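Glycoside hydrolase, family 11\:clostridium cellulosome enzyme, dockerin type i\:polysaccharide (Clostridium thermocellum, PDB 2C71) removes acetyl groups from xylan as a metal-ion-dependent family 4 carbohydrate esterase that takes part in plant cell-wall degradation. Local coordinates at residues Gly123-Asn127 / Ala141-Val146; Asn127-Pro131 / Gln158-Thr164; Leu188-Val194 / Tyr204-Pro208. Residue numbers count along the deposited sequence, not the author numbering.

Contact 1. Residues Gly123-Asn127 / Ala141-Val146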
ATOM      1  N   GLY A 123       6.510  -5.603   3.325  1.00  8.71           N
ATOM      2  CA  GLY A 123       5.458  -6.121   4.180  1.00  8.28           C
ATOM      3  C   GLY A 123       5.193  -7.599   3.963  1.00  7.40           C
ATOM      4  O   GLY A 123       5.705  -8.250   3.053  1.00 10.09           O
ATOM      5  N   LEU A 124       4.353  -8.124   4.826  1.00  6.97           N
ATOM      6  CA  LEU A 124       3.862  -9.500   4.818  1.00  7.46           C
ATOM      7  C   LEU A 124       2.950  -9.694   3.605  1.00  6.52           C
ATOM      8  O   LEU A 124       1.956  -8.999   3.474  1.00  7.51           O
ATOM      9  CB  LEU A 124       3.048  -9.736   6.107  1.00  7.87           C
ATOM     10  CG  LEU A 124       2.296 -11.081   6.235  1.00  9.02           C
ATOM     11  CD1 LEU A 124       3.301 -12.223   6.434  1.00 12.58           C
ATOM     12  CD2 LEU A 124       1.283 -10.992   7.379  1.00 11.43           C
ATOM     13  N   THR A 125       3.242 -10.676   2.761  1.00  7.83           N
ATOM     14  CA  THR A 125       2.381 -10.950   1.629  1.00  7.02           C
ATOM     15  C   THR A 125       1.469 -12.125   1.937  1.00  7.31           C
ATOM     16  O   THR A 125       1.673 -12.858   2.904  1.00  9.77           O
ATOM     17  CB  THR A 125       3.223 -11.206   0.377  1.00  9.47           C
ATOM     18  OG1 THR A 125       4.015 -12.361   0.582  1.00 11.21           O
ATOM     19  CG2 THR A 125       4.125 -10.033   0.011  1.00 11.14           C
ATOM     20  N   ALA A 126       0.472 -12.334   1.068  1.00  6.62           N
ATOM     21  CA  ALA A 126      -0.612 -13.264   1.340  1.00  6.58           C
ATOM     22  C   ALA A 126      -1.077 -14.011   0.092  1.00  5.88           C
ATOM     23  O   ALA A 126      -2.206 -14.481   0.024  1.00  6.40           O
ATOM     24  CB  ALA A 126      -1.780 -12.569   2.005  1.00  8.90           C
ATOM     25  N   ASN A 127      -0.209 -14.092  -0.927  1.00  5.59           N
ATOM     26  CA  ASN A 127      -0.485 -14.842  -2.142  1.00  5.41           C
ATOM     27  C   ASN A 127      -1.753 -14.345  -2.846  1.00  5.26           C
ATOM     28  O   ASN A 127      -2.395 -15.095  -3.579  1.00  6.44           O
ATOM     29  CB  ASN A 127      -0.502 -16.348  -1.889  1.00  5.93           C
ATOM     30  CG  ASN A 127       0.811 -16.874  -1.383  1.00  5.68           C
ATOM     31  OD1 ASN A 127       0.845 -17.814  -0.592  1.00  8.16           O
ATOM     32  ND2 ASN A 127       1.899 -16.308  -1.827  1.00  7.24           N
ATOM     33  N   ALA A 141      -3.604 -16.409   5.540  1.00  5.88           N
ATOM     34  CA  ALA A 141      -2.211 -16.034   5.321  1.00  6.26           C
ATOM     35  C   ALA A 141      -1.855 -14.770   6.097  1.00  6.44           C
ATOM     36  O   ALA A 141      -0.779 -14.676   6.688  1.00  8.45           O
ATOM     37  CB  ALA A 141      -1.941 -15.841   3.836  1.00  6.99           C
ATOM     38  N   VAL A 142      -2.765 -13.802   6.090  1.00  6.12           N
ATOM     39  CA  VAL A 142      -2.566 -12.559   6.826  1.00  6.89           C
ATOM     40  C   VAL A 142      -2.629 -12.792   8.331  1.00  7.27           C
ATOM     41  O   VAL A 142      -1.723 -12.400   9.067  1.00  8.85           O
ATOM     42  CB  VAL A 142      -3.612 -11.498   6.436  1.00  6.06           C
ATOM     43  CG1 VAL A 142      -3.511 -10.291   7.356  1.00  7.20           C
ATOM     44  CG2 VAL A 142      -3.432 -11.084   4.983  1.00  6.80           C
ATOM     45  N   ILE A 143      -3.702 -13.433   8.783  1.00  7.07           N
ATOM     46  CA  ILE A 143      -3.978 -13.561  10.235  1.00  8.36           C
ATOM     47  C   ILE A 143      -2.890 -14.349  10.939  1.00  8.42           C
ATOM     48  O   ILE A 143      -2.531 -14.020  12.074  1.00 10.89           O
ATOM     49  CB  ILE A 143      -5.345 -14.171  10.428  1.00  9.80           C
ATOM     50  CG1 ILE A 143      -6.448 -13.196   9.994  1.00  9.31           C
ATOM     51  CG2 ILE A 143      -5.504 -14.803  11.841  1.00 13.34           C
ATOM     52  CD1 ILE A 143      -7.755 -13.880   9.745  1.00 12.45           C
ATOM     53  N   ASN A 144      -2.361 -15.381  10.314  1.00  7.72           N
ATOM     54  CA  ASN A 144      -1.320 -16.182  10.935  1.00  8.51           C
ATOM     55  C   ASN A 144       0.056 -15.570  10.880  1.00 10.07           C
ATOM     56  O   ASN A 144       0.904 -15.995  11.625  1.00 14.87           O
ATOM     57  CB  ASN A 144      -1.414 -17.635  10.402  1.00 10.14           C
ATOM     58  CG  ASN A 144      -2.705 -18.325  10.831  1.00  9.54           C
ATOM     59  OD1 ASN A 144      -2.870 -18.681  12.048  1.00 12.82           O
ATOM     60  ND2 ASN A 144      -3.606 -18.550   9.916  1.00 10.87           N
ATOM     61  N   GLY A 145       0.285 -14.561  10.050  1.00  8.98           N
ATOM     62  CA  GLY A 145       1.564 -13.908   9.896  1.00  9.63           C
ATOM     63  C   GLY A 145       1.721 -12.618  10.657  1.00  9.16           C
ATOM     64  O   GLY A 145       2.839 -12.202  10.890  1.00 12.38           O
ATOM     65  N   VAL A 146       0.624 -11.971  11.008  0.50  7.76           N
ATOM     66  CA  VAL A 146       0.759 -10.669  11.626  0.50  7.49           C
ATOM     67  C   VAL A 146       1.310 -10.764  13.049  0.50  8.08           C
ATOM     68  O   VAL A 146       1.088 -11.709  13.792  0.50  8.89           O
ATOM     69  CB  VAL A 146      -0.547  -9.869  11.668  0.50  7.27           C
ATOM     70  CG1 VAL A 146      -0.994  -9.404  10.279  0.50  6.80           C
ATOM     71  CG2 VAL A 146      -1.584 -10.552  12.429  0.50  6.98           C
TER

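Contact 2. Residues Asn127-Pro131 / Gln158-Thr164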
ATOM      1  N   ASN A 127      -0.209 -14.092  -0.927  1.00  5.59           N
ATOM      2  CA  ASN A 127      -0.485 -14.842  -2.142  1.00  5.41           C
ATOM      3  C   ASN A 127      -1.753 -14.345  -2.846  1.00  5.26           C
ATOM      4  O   ASN A 127      -2.395 -15.095  -3.579  1.00  6.44           O
ATOM      5  CB  ASN A 127      -0.502 -16.348  -1.889  1.00  5.93           C
ATOM      6  CG  ASN A 127       0.811 -16.874  -1.383  1.00  5.68           C
ATOM      7  OD1 ASN A 127       0.845 -17.814  -0.592  1.00  8.16           O
ATOM      8  ND2 ASN A 127       1.899 -16.308  -1.827  1.00  7.24           N
ATOM      9  N   ASP A 128      -2.070 -13.041  -2.699  1.00  5.14           N
ATOM     10  CA  ASP A 128      -3.334 -12.540  -3.226  1.00  5.62           C
ATOM     11  C   ASP A 128      -3.237 -12.024  -4.635  1.00  5.99           C
ATOM     12  O   ASP A 128      -4.197 -11.436  -5.142  1.00  7.27           O
ATOM     13  CB  ASP A 128      -3.977 -11.516  -2.282  1.00  6.01           C
ATOM     14  CG  ASP A 128      -3.470 -10.106  -2.459  1.00  5.13           C
ATOM     15  OD1 ASP A 128      -2.246  -9.959  -2.634  1.00  6.41           O
ATOM     16  OD2 ASP A 128      -4.315  -9.166  -2.399  1.00  5.91           O
ATOM     17  N   TRP A 129      -2.121 -12.304  -5.298  1.00  6.29           N
ATOM     18  CA  TRP A 129      -1.946 -12.129  -6.747  1.00  6.85           C
ATOM     19  C   TRP A 129      -2.187 -13.429  -7.509  1.00  7.20           C
ATOM     20  O   TRP A 129      -1.999 -13.464  -8.730  1.00  9.59           O
ATOM     21  CB  TRP A 129      -0.575 -11.548  -7.056  1.00  7.85           C
ATOM     22  CG  TRP A 129       0.541 -12.481  -6.666  1.00  7.29           C
ATOM     23  CD1 TRP A 129       1.159 -13.389  -7.455  1.00  8.07           C
ATOM     24  CD2 TRP A 129       1.143 -12.590  -5.373  1.00  7.34           C
ATOM     25  NE1 TRP A 129       2.107 -14.079  -6.718  1.00  9.58           N
ATOM     26  CE2 TRP A 129       2.121 -13.590  -5.444  1.00  8.53           C
ATOM     27  CE3 TRP A 129       0.994 -11.872  -4.168  1.00  7.82           C
ATOM     28  CZ2 TRP A 129       2.922 -13.941  -4.327  1.00  9.80           C
ATOM     29  CZ3 TRP A 129       1.793 -12.216  -3.082  1.00  9.55           C
ATOM     30  CH2 TRP A 129       2.703 -13.234  -3.177  1.00  9.83           C
ATOM     31  N   ILE A 130      -2.545 -14.492  -6.798  1.00  6.69           N
ATOM     32  CA  ILE A 130      -2.724 -15.829  -7.378  1.00  7.07           C
ATOM     33  C   ILE A 130      -4.227 -16.107  -7.411  1.00  6.54           C
ATOM     34  O   ILE A 130      -4.838 -16.328  -6.343  1.00  6.24           O
ATOM     35  CB  ILE A 130      -1.958 -16.875  -6.537  1.00  7.47           C
ATOM     36  CG1 ILE A 130      -0.474 -16.478  -6.476  1.00  8.63           C
ATOM     37  CG2 ILE A 130      -2.183 -18.264  -7.127  1.00  7.98           C
ATOM     38  CD1 ILE A 130       0.395 -17.435  -5.615  1.00 10.19           C
ATOM     39  N   PRO A 131      -4.899 -15.928  -8.565  0.50  7.08           N
ATOM     40  CA  PRO A 131      -6.373 -16.031  -8.598  0.50  7.07           C
ATOM     41  C   PRO A 131      -6.987 -17.322  -8.128  0.50  7.66           C
ATOM     42  O   PRO A 131      -8.171 -17.351  -7.801  0.50  8.84           O
ATOM     43  CB  PRO A 131      -6.747 -15.763 -10.070  0.50  8.25           C
ATOM     44  CG  PRO A 131      -5.703 -14.897 -10.560  0.50  8.85           C
ATOM     45  CD  PRO A 131      -4.385 -15.416  -9.853  0.50  6.38           C
ATOM     46  N   GLN A 158      -5.867  -6.655  -9.259  1.00  6.42           N
ATOM     47  CA  GLN A 158      -5.214  -7.821  -9.895  1.00  6.02           C
ATOM     48  C   GLN A 158      -6.222  -8.375 -10.879  1.00  5.69           C
ATOM     49  O   GLN A 158      -7.420  -8.153 -10.756  1.00  7.17           O
ATOM     50  CB  GLN A 158      -4.914  -8.923  -8.886  1.00  7.83           C
ATOM     51  CG  GLN A 158      -3.682  -8.673  -8.029  1.00  9.47           C
ATOM     52  CD  GLN A 158      -2.454  -8.769  -8.830  1.00  9.60           C
ATOM     53  OE1 GLN A 158      -2.112  -9.893  -9.360  1.00 16.85           O
ATOM     54  NE2 GLN A 158      -1.720  -7.694  -8.931  1.00 14.47           N
ATOM     55  N   PRO A 159      -5.750  -9.173 -11.849  1.00  7.08           N
ATOM     56  CA  PRO A 159      -6.682  -9.947 -12.683  1.00  7.22           C
ATOM     57  C   PRO A 159      -7.581 -10.820 -11.808  1.00  6.44           C
ATOM     58  O   PRO A 159      -7.151 -11.357 -10.793  1.00  8.73           O
ATOM     59  CB  PRO A 159      -5.746 -10.784 -13.591  1.00  8.48           C
ATOM     60  CG  PRO A 159      -4.449  -9.959 -13.652  1.00  9.63           C
ATOM     61  CD  PRO A 159      -4.338  -9.408 -12.232  1.00  8.52           C
ATOM     62  N   GLU A 160      -8.815 -10.993 -12.266  1.00  6.91           N
ATOM     63  CA  GLU A 160      -9.795 -11.772 -11.500  1.00  7.43           C
ATOM     64  C   GLU A 160      -9.788 -13.242 -11.855  1.00  6.83           C
ATOM     65  O   GLU A 160      -9.296 -13.624 -12.921  1.00  7.08           O
ATOM     66  CB  GLU A 160     -11.151 -11.156 -11.656  1.00  9.29           C
ATOM     67  CG  GLU A 160     -11.130  -9.748 -11.056  1.00 12.45           C
ATOM     68  CD  GLU A 160     -12.433  -9.014 -11.158  1.00 14.84           C
ATOM     69  OE1 GLU A 160     -13.306  -9.207 -10.290  1.00 17.00           O
ATOM     70  OE2 GLU A 160     -12.563  -8.213 -12.103  1.00 16.34           O
ATOM     71  N   PRO A 161     -10.288 -14.103 -10.966  1.00  6.56           N
ATOM     72  CA  PRO A 161     -10.844 -13.817  -9.635  1.00  6.65           C
ATOM     73  C   PRO A 161      -9.890 -13.117  -8.694  1.00  5.84           C
ATOM     74  O   PRO A 161      -8.721 -13.477  -8.638  1.00  7.01           O
ATOM     75  CB  PRO A 161     -11.264 -15.182  -9.093  1.00  8.99           C
ATOM     76  CG  PRO A 161     -11.415 -16.032 -10.269  1.00 10.60           C
ATOM     77  CD  PRO A 161     -10.442 -15.527 -11.292  1.00  7.87           C
ATOM     78  N   HIS A 162     -10.410 -12.140  -7.937  1.00  5.90           N
ATOM     79  CA  HIS A 162      -9.587 -11.410  -7.008  1.00  5.21           C
ATOM     80  C   HIS A 162     -10.359 -11.144  -5.703  1.00  5.03           C
ATOM     81  O   HIS A 162     -10.767 -10.004  -5.432  1.00  5.84           O
ATOM     82  CB  HIS A 162      -9.096 -10.085  -7.598  1.00  5.61           C
ATOM     83  CG  HIS A 162      -8.037  -9.461  -6.751  1.00  5.49           C
ATOM     84  ND1 HIS A 162      -6.896 -10.120  -6.299  1.00  7.22           N
ATOM     85  CD2 HIS A 162      -7.939  -8.192  -6.313  1.00  4.94           C
ATOM     86  CE1 HIS A 162      -6.164  -9.263  -5.597  1.00  5.16           C
ATOM     87  NE2 HIS A 162      -6.781  -8.089  -5.589  1.00  7.65           N
ATOM     88  N   PRO A 163     -10.530 -12.180  -4.877  1.00  4.70           N
ATOM     89  CA  PRO A 163     -11.373 -12.041  -3.670  1.00  5.43           C
ATOM     90  C   PRO A 163     -10.648 -11.420  -2.482  1.00  5.27           C
ATOM     91  O   PRO A 163     -10.929 -11.765  -1.317  1.00  6.73           O
ATOM     92  CB  PRO A 163     -11.789 -13.478  -3.374  1.00  6.58           C
ATOM     93  CG  PRO A 163     -10.582 -14.286  -3.863  1.00  7.06           C
ATOM     94  CD  PRO A 163     -10.214 -13.596  -5.157  1.00  5.59           C
ATOM     95  N   THR A 164      -9.778 -10.441  -2.711  1.00  5.01           N
ATOM     96  CA  THR A 164      -9.170  -9.707  -1.606  1.00  5.03           C
ATOM     97  C   THR A 164     -10.184  -8.897  -0.780  1.00  4.88           C
ATOM     98  O   THR A 164     -10.121  -8.930   0.451  1.00  5.22           O
ATOM     99  CB  THR A 164      -7.959  -8.947  -2.087  1.00  4.92           C
ATOM    100  OG1 THR A 164      -6.935  -9.916  -2.384  1.00  5.72           O
ATOM    101  CG2 THR A 164      -7.477  -7.908  -1.050  1.00  6.22           C
TER

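Contact 3. Residues Leu188-Val194 / Tyr204-Pro208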
ATOM      1  N   LEU A 188       1.258   4.480  11.842  1.00  7.27           N
ATOM      2  CA  LEU A 188       2.050   3.409  12.430  1.00  7.58           C
ATOM      3  C   LEU A 188       3.398   3.936  12.931  1.00  8.05           C
ATOM      4  O   LEU A 188       3.804   3.682  14.060  1.00  9.37           O
ATOM      5  CB  LEU A 188       2.252   2.302  11.397  1.00  7.54           C
ATOM      6  CG  LEU A 188       3.078   1.120  11.874  1.00  8.34           C
ATOM      7  CD1 LEU A 188       2.456   0.474  13.124  1.00 11.46           C
ATOM      8  CD2 LEU A 188       3.265   0.056  10.748  1.00 10.03           C
ATOM      9  N   PHE A 189       4.105   4.666  12.080  1.00  7.37           N
ATOM     10  CA  PHE A 189       5.376   5.262  12.480  1.00  7.38           C
ATOM     11  C   PHE A 189       5.175   6.194  13.675  1.00  7.99           C
ATOM     12  O   PHE A 189       5.894   6.143  14.669  1.00  9.55           O
ATOM     13  CB  PHE A 189       6.020   6.017  11.337  1.00  8.26           C
ATOM     14  CG  PHE A 189       6.817   5.117  10.379  1.00  8.15           C
ATOM     15  CD1 PHE A 189       6.179   4.229   9.533  1.00  8.10           C
ATOM     16  CD2 PHE A 189       8.187   5.192  10.358  1.00  9.99           C
ATOM     17  CE1 PHE A 189       6.974   3.428   8.648  1.00 10.01           C
ATOM     18  CE2 PHE A 189       8.952   4.439   9.499  1.00 10.39           C
ATOM     19  CZ  PHE A 189       8.336   3.554   8.680  1.00  8.97           C
ATOM     20  N   THR A 190       4.215   7.105  13.562  1.00  8.06           N
ATOM     21  CA  THR A 190       4.023   8.163  14.578  1.00  8.63           C
ATOM     22  C   THR A 190       3.691   7.526  15.945  1.00  7.77           C
ATOM     23  O   THR A 190       4.247   7.916  16.971  1.00  9.86           O
ATOM     24  CB  THR A 190       2.963   9.127  14.091  1.00 10.30           C
ATOM     25  OG1 THR A 190       3.310   9.722  12.829  1.00 12.36           O
ATOM     26  CG2 THR A 190       2.766  10.260  15.050  1.00 12.61           C
ATOM     27  N   LEU A 191       2.764   6.593  15.954  1.00  7.64           N
ATOM     28  CA  LEU A 191       2.313   6.009  17.212  1.00  8.31           C
ATOM     29  C   LEU A 191       3.374   5.159  17.866  1.00  9.16           C
ATOM     30  O   LEU A 191       3.353   4.930  19.098  1.00 11.21           O
ATOM     31  CB  LEU A 191       1.045   5.154  16.994  1.00  8.30           C
ATOM     32  CG  LEU A 191      -0.186   5.944  16.629  1.00  8.73           C
ATOM     33  CD1 LEU A 191      -1.238   5.016  16.001  1.00 11.85           C
ATOM     34  CD2 LEU A 191      -0.786   6.651  17.842  1.00 12.45           C
ATOM     35  N   LYS A 192       4.317   4.645  17.083  1.00  9.43           N
ATOM     36  CA  LYS A 192       5.468   3.868  17.556  1.00 10.68           C
ATOM     37  C   LYS A 192       6.681   4.751  17.873  1.00 11.32           C
ATOM     38  O   LYS A 192       7.690   4.250  18.366  1.00 13.83           O
ATOM     39  CB  LYS A 192       5.864   2.822  16.495  1.00 12.14           C
ATOM     40  CG  LYS A 192       4.870   1.761  16.191  1.00 16.29           C
ATOM     41  CD  LYS A 192       4.725   0.785  17.255  1.00 18.48           C
ATOM     42  CE  LYS A 192       3.896  -0.467  16.815  1.00 15.19           C
ATOM     43  NZ  LYS A 192       3.696  -1.245  18.035  1.00 16.12           N
ATOM     44  N   GLY A 193       6.598   6.040  17.605  1.00 11.08           N
ATOM     45  CA  GLY A 193       7.694   6.963  17.885  1.00 11.69           C
ATOM     46  C   GLY A 193       8.879   6.817  16.941  1.00 11.31           C
ATOM     47  O   GLY A 193      10.006   7.174  17.319  1.00 13.72           O
ATOM     48  N   VAL A 194       8.662   6.326  15.728  1.00 10.79           N
ATOM     49  CA  VAL A 194       9.750   6.139  14.750  1.00 10.74           C
ATOM     50  C   VAL A 194       9.640   7.277  13.737  1.00 11.28           C
ATOM     51  O   VAL A 194       8.614   7.416  13.062  1.00 11.56           O
ATOM     52  CB  VAL A 194       9.610   4.808  14.015  1.00 11.72           C
ATOM     53  CG1 VAL A 194      10.699   4.658  12.948  1.00 13.30           C
ATOM     54  CG2 VAL A 194       9.660   3.678  15.047  1.00 13.02           C
ATOM     55  N   TYR A 204      11.239  -1.313   5.116  1.00  7.07           N
ATOM     56  CA  TYR A 204      10.461  -1.670   6.315  1.00  7.45           C
ATOM     57  C   TYR A 204       9.421  -2.689   5.951  1.00  7.10           C
ATOM     58  O   TYR A 204       8.522  -2.439   5.131  1.00  7.47           O
ATOM     59  CB  TYR A 204       9.737  -0.468   6.865  1.00  8.11           C
ATOM     60  CG  TYR A 204      10.613   0.577   7.488  1.00  7.30           C
ATOM     61  CD1 TYR A 204      11.310   1.504   6.725  1.00  8.78           C
ATOM     62  CD2 TYR A 204      10.724   0.666   8.890  1.00  8.78           C
ATOM     63  CE1 TYR A 204      12.085   2.486   7.294  1.00  9.28           C
ATOM     64  CE2 TYR A 204      11.475   1.665   9.465  1.00  8.91           C
ATOM     65  CZ  TYR A 204      12.179   2.556   8.659  1.00  9.17           C
ATOM     66  OH  TYR A 204      12.956   3.559   9.241  1.00 11.11           O
ATOM     67  N   ASN A 205       9.471  -3.872   6.575  1.00  7.88           N
ATOM     68  CA  ASN A 205       8.395  -4.860   6.523  1.00  7.64           C
ATOM     69  C   ASN A 205       7.492  -4.769   7.752  1.00  8.01           C
ATOM     70  O   ASN A 205       6.404  -5.346   7.784  1.00  8.33           O
ATOM     71  CB  ASN A 205       8.940  -6.271   6.375  1.00  9.52           C
ATOM     72  CG  ASN A 205       9.763  -6.426   5.135  1.00 10.23           C
ATOM     73  OD1 ASN A 205       9.257  -6.118   4.018  1.00 13.67           O
ATOM     74  ND2 ASN A 205      10.962  -6.882   5.263  1.00 11.07           N
ATOM     75  N   SER A 206       7.933  -4.013   8.746  1.00  8.67           N
ATOM     76  CA  SER A 206       7.275  -3.825  10.011  1.00  8.34           C
ATOM     77  C   SER A 206       7.879  -2.578  10.635  1.00  8.78           C
ATOM     78  O   SER A 206       8.920  -2.089  10.182  1.00  9.83           O
ATOM     79  CB  SER A 206       7.550  -4.974  10.933  1.00 11.55           C
ATOM     80  OG  SER A 206       8.912  -5.179  11.159  1.00 18.16           O
ATOM     81  N   VAL A 207       7.202  -2.093  11.677  1.00  9.05           N
ATOM     82  CA  VAL A 207       7.700  -0.955  12.465  1.00  9.92           C
ATOM     83  C   VAL A 207       7.702  -1.339  13.913  1.00 12.01           C
ATOM     84  O   VAL A 207       6.679  -1.744  14.432  1.00 12.73           O
ATOM     85  CB  VAL A 207       6.840   0.303  12.242  1.00 11.17           C
ATOM     86  CG1 VAL A 207       7.382   1.474  13.081  1.00 14.61           C
ATOM     87  CG2 VAL A 207       6.765   0.686  10.745  1.00 13.46           C
ATOM     88  N   PRO A 208       8.863  -1.172  14.612  1.00 13.96           N
ATOM     89  CA  PRO A 208      10.173  -0.749  14.124  1.00 14.25           C
ATOM     90  C   PRO A 208      10.775  -1.782  13.182  1.00 15.59           C
ATOM     91  O   PRO A 208      10.292  -2.933  13.085  1.00 17.01           O
ATOM     92  CB  PRO A 208      11.006  -0.538  15.408  1.00 16.87           C
ATOM     93  CG  PRO A 208      10.355  -1.273  16.405  1.00 19.08           C
ATOM     94  CD  PRO A 208       8.905  -1.446  16.069  1.00 15.59           C
TER
HETATM   95  O   HOH W   1       6.101  -3.113  16.804  1.00 22.19           O

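Contact 1. Residues Gly123-Asn127 / Ala141-Val146
In the NodB-like fold, the loop 123-127 packs here on helix 135-145 of the same beta-alpha-beta-type crossover: 123-127 opens the connection, the helix crosses over, and the chain returns through strand 151-155, beside which the L124 backbone is hydrogen-bonded to I151 and L153. No hydrogen bond joins the two segments; the fit is apolar. L124 and A126 both direct CA-CB toward the helix, while T125 between them points away and touches L153. Small side chains let the backbones come close at the A126 end, with CB of A126 3.8 Å from CB of A141 and 3.7 Å from CG2 of V142, whose chi1 is t. V142 also reaches I152 and I171, so it bridges the crossover to helix 164-177. At the other end L124, with chi1 t and chi2 p, extends its isobutyl group over the last turn, where CD2 lies 3.7 Å from O of V142. G145 makes room for it: a CB there would come within 2.8 Å of CD1 of L124. V146, with chi1 m in the conformer given, borders the same leucine. The CD2 methyl of L124 ends 3.7 Å from C of G145 and 4.0 Å from CG1 of V146.

Contact 2. Residues Asn127-Pro131 / Gln158-Thr164
Two loops meet here, one of which carries Q158 close to the magnesium ion. One direct hydrogen bond joins them, from OG1 of T164 to OD2 of D128 at 2.7 Å. It belongs to a wider polar network: OG1 of T164 also bonds to R138, and OD1 of D128 to ND1 of H155. The H162 ring edge faces the D128 carbonyl, with CE1 3.0 Å from O of D128; NE2 of the same ring is bonded to O of H155. CA-CB of E160 points away from 127-131, and its carboxylate forms a salt bridge with R22. Among van der Waals approaches, OE1 of Q158 comes to 3.2 Å from CB of W129; the end of the W129 side chain leads away, and the side chain touches H155. CB of P131 also lies 3.3 Å from the carbonyl O of P161. The apolar contact is between prolines, CB of P131 3.9 Å from CD of P161, which follows a cis peptide bond. Loops after the strands of NodB-like folds commonly line the metal site, consistent with Q158, whose side chain lies about 6 Å from the ion bound by D13 and H64. Loop 158-164 follows strand 151-155 and enters helix 164-177 with P163 at the N-cap position; 127-131 precedes helix 135-145, and D128 touches L154 of the strand and R138 of that helix.

Contact 3. Residues Leu188-Val194 / Tyr204-Pro208
Helical backbone runs through 188-192 and breaks at G193, whose positive phi (73°) completes a Schellman motif: V194 N bonds to F189 O at 3.0 Å and G193 N to T190 O at 3.1 Å. V194 is thereby turned toward the returning tail 204-208, which is extended at V207 and has a cis peptide bond before P208. No direct hydrogen bond joins the two segments, and V207 is the central apolar contact. Its CG2 lies 3.6 Å from CD2 of L188 and over a face of the F189 ring, a CH-pi contact 3.9 Å from the centroid; its CG1 is 3.7 Å from CG2 of V194. F189 also turns its ring edge to the face of Y204 in a T-shaped pair, centroids 4.9 Å apart and planes at 62°, and its ring meets that of F100 as well. At the margin the aliphatic part of K192 passes V207, with CB 4.0 Å from CG1 of V207. NZ of K192 makes a salt bridge with D148, and a water that donates to O of V207 (2.8 Å) is held only weakly by this amine (3.3 Å). Backbone bonds tie V207 to G149, N205 to I151 and Y204 to F120 and G122, while L188 packs on L6 and A8. This is the last helix, closed by a Schellman motif, packing on the C-terminal tail that folds back over it in the NodB-like (beta/alpha)-barrel-type fold.

Overall arrangement
All three contacts are partly buried, with centres about 14 to 16 Å from the centre of the chain, but differ in chemistry. Contacts 1 and 2 share N127 and follow one loop away from strand 119-120: its first half packs apolar side chains on helix 135-145, its second meets the loop before helix 164-177 through the D128-T164 hydrogen bond and proline packing, with Q158 of that loop near the magnesium. Four of the nine touching residues of contact 2 are exposed, against none of six in contact 1. Contact 3, with four buried residues of seven, is aromatic and aliphatic and lies on the opposite side of the chain's centre from contact 2. It meets contact 1 through a probable hydrogen bond, G123 N to N205 OD1 (2.9 Å).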